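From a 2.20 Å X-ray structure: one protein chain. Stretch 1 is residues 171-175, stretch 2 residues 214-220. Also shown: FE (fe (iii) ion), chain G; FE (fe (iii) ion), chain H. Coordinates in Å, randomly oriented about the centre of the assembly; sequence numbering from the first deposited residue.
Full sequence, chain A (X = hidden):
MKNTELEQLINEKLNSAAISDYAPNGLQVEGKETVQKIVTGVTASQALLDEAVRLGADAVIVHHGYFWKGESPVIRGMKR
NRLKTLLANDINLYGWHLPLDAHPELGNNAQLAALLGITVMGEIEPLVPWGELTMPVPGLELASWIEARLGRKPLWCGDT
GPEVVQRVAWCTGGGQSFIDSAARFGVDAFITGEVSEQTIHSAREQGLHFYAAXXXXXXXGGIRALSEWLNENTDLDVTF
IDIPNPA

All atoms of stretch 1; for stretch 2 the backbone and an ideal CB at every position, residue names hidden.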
# COMPACT_ATOMS: atom_id res chain seq x y z
N CYS A 171 33.85 6.05 8.65
CA CYS A 171 34.18 7.30 7.95
C CYS A 171 32.80 7.79 7.56
O CYS A 171 32.13 7.05 6.90
CB CYS A 171 35.02 7.09 6.67
SG CYS A 171 35.38 8.71 5.86
N THR A 172 32.36 8.98 7.96
CA THR A 172 31.04 9.39 7.57
C THR A 172 30.96 9.75 6.02
O THR A 172 31.95 9.98 5.36
CB THR A 172 30.59 10.66 8.33
OG1 THR A 172 31.42 11.74 7.89
CG2 THR A 172 30.61 10.46 9.89
N GLY A 173 29.76 9.75 5.43
CA GLY A 173 29.67 10.16 4.04
C GLY A 173 30.00 9.10 3.04
O GLY A 173 29.64 7.93 3.22
N GLY A 174 30.68 9.49 1.97
CA GLY A 174 31.04 8.47 0.98
C GLY A 174 32.39 7.85 1.31
O GLY A 174 33.32 7.98 0.50
N GLY A 175 32.53 7.23 2.50
CA GLY A 175 33.78 6.61 2.88
C GLY A 175 33.89 5.12 2.60
O GLY A 175 34.81 4.48 3.08
N UNK A 214 23.90 5.84 5.55
CA UNK A 214 23.33 7.02 4.92
C UNK A 214 24.31 8.18 4.82
O UNK A 214 24.96 8.50 5.79
CB UNK A 214 22.09 7.47 5.69
N UNK A 215 24.40 8.84 3.67
CA UNK A 215 25.34 9.96 3.56
C UNK A 215 24.91 11.16 4.38
O UNK A 215 25.67 11.71 5.25
CB UNK A 215 25.50 10.37 2.10
N UNK A 216 23.73 11.66 4.04
CA UNK A 216 23.17 12.78 4.82
C UNK A 216 22.97 12.43 6.33
O UNK A 216 23.28 13.26 7.23
CB UNK A 216 21.83 13.20 4.21
N UNK A 217 22.42 11.24 6.59
CA UNK A 217 22.18 10.75 7.93
C UNK A 217 23.44 10.81 8.83
O UNK A 217 23.36 11.20 10.00
CB UNK A 217 21.66 9.31 7.85
N UNK A 218 24.61 10.51 8.28
CA UNK A 218 25.83 10.54 9.04
C UNK A 218 26.61 11.86 9.08
O UNK A 218 27.61 11.98 9.86
CB UNK A 218 26.75 9.45 8.49
N UNK A 219 26.14 12.87 8.32
CA UNK A 219 26.86 14.14 8.29
C UNK A 219 26.03 15.34 8.75
O UNK A 219 26.10 16.48 8.21
CB UNK A 219 27.37 14.40 6.87
N UNK A 220 25.18 15.02 9.74
CA UNK A 220 24.45 16.07 10.38
C UNK A 220 25.32 16.34 11.65
O UNK A 220 25.42 17.47 12.11
CB UNK A 220 23.00 15.69 10.68
FE FE G . 29.81 14.38 2.52
FE FE H . 32.17 14.29 4.64

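Position 214 has phi/psi of 105/134, and positive phi by itself favours glycine; an ideal CB would have nothing of stretch 1 within 5.5 Å. The residue is Gly214, whose carbonyl begins the turn that follows.

At position 215 the CA-to-CB bond points sideways, and the ideal CB lies 4.6 Å from the CA of Gly173. One iron ion (chain G) lies beyond, so a long side chain ending in a metal ligand is favoured: histidine or glutamate could reach it, aspartate would fall short, and a flat ring could also cover the bare glycine backbone. The residue is His215. With chi1 at t, its NE2 binds that iron at 2.3 Å, and the ring lies against Gly173, whose CA sits 3.6 Å from the ring centroid and almost exactly on the ring normal, a CH-pi contact.

Position 216 points away and position 217 is out of reach of stretch 1, so helical backbone angles are the main visible constraint and many residues would fit. They are His216 and Ala217.

Position 218 points toward stretch 1, its ideal CB 4.0 Å from the CB of Thr172 and 4.3 Å from the N of Gly173. That amide offers a donor at short range, so a small side chain with an acceptor is suitable; serine or threonine would serve, and a bulky group would be crowded by Thr172. The residue is Thr218. Its OG1 accepts a hydrogen bond from Gly173 N at 3.2 Å and donates one to Gly214 O at 2.8 Å, so a single hydroxyl ties the loop of stretch 1 to the start of the helical turn.

Position 219 also points toward stretch 1, its ideal CB 5.0 Å from the OG1 of Thr172. A hydroxyl donor and two cations lie ahead, which calls for an acidic side chain; aspartate has the right chemistry, but glutamate has the greater reach. The residue is Glu219, and its carboxylate bridges the irons: OE1 binds the chain G ion and OE2 the chain H ion, each at 2.3 Å. OE2 also accepts a hydrogen bond from Thr172 OG1 at 2.7 Å, which helps to hold the carboxylate in place. An ideal CB on Gly173 would lie only 2.4 Å from this OE2, a clash that its glycine avoids.

Position 220 is out of reach, and stretch 1 sets no preference there. The residue is Arg220, whose NE and NH2 both bond back to Ala217 O, at 3.1 and 2.9 Å respectively.

Stretch 2, residues 214-220: GHHATER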
# COMPACT_ATOMS: atom_id res chain seq x y z
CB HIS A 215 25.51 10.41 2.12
CG HIS A 215 26.69 11.31 1.95
ND1 HIS A 215 27.64 11.13 0.96
CD2 HIS A 215 27.03 12.45 2.59
CE1 HIS A 215 28.51 12.13 0.99
NE2 HIS A 215 28.16 12.94 1.98
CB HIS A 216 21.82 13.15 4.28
CG HIS A 216 21.14 14.21 5.08
ND1 HIS A 216 21.24 15.56 4.78
CD2 HIS A 216 20.31 14.11 6.15
CE1 HIS A 216 20.49 16.25 5.64
NE2 HIS A 216 19.92 15.39 6.47
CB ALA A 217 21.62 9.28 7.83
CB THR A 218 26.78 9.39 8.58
OG1 THR A 218 27.13 9.58 7.18
CG2 THR A 218 26.03 7.99 8.75
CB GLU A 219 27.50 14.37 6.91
CG GLU A 219 28.52 13.24 6.68
CD GLU A 219 29.47 13.54 5.58
OE1 GLU A 219 29.09 14.38 4.70
OE2 GLU A 219 30.58 12.94 5.57
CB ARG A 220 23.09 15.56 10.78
CG ARG A 220 22.13 15.43 9.67
CD ARG A 220 20.90 14.73 10.24
NE ARG A 220 21.21 13.32 10.54
CZ ARG A 220 20.30 12.42 10.93
NH1 ARG A 220 19.02 12.78 11.08
NH2 ARG A 220 20.66 11.18 11.15
O HOH W 1 33.46 12.31 4.43
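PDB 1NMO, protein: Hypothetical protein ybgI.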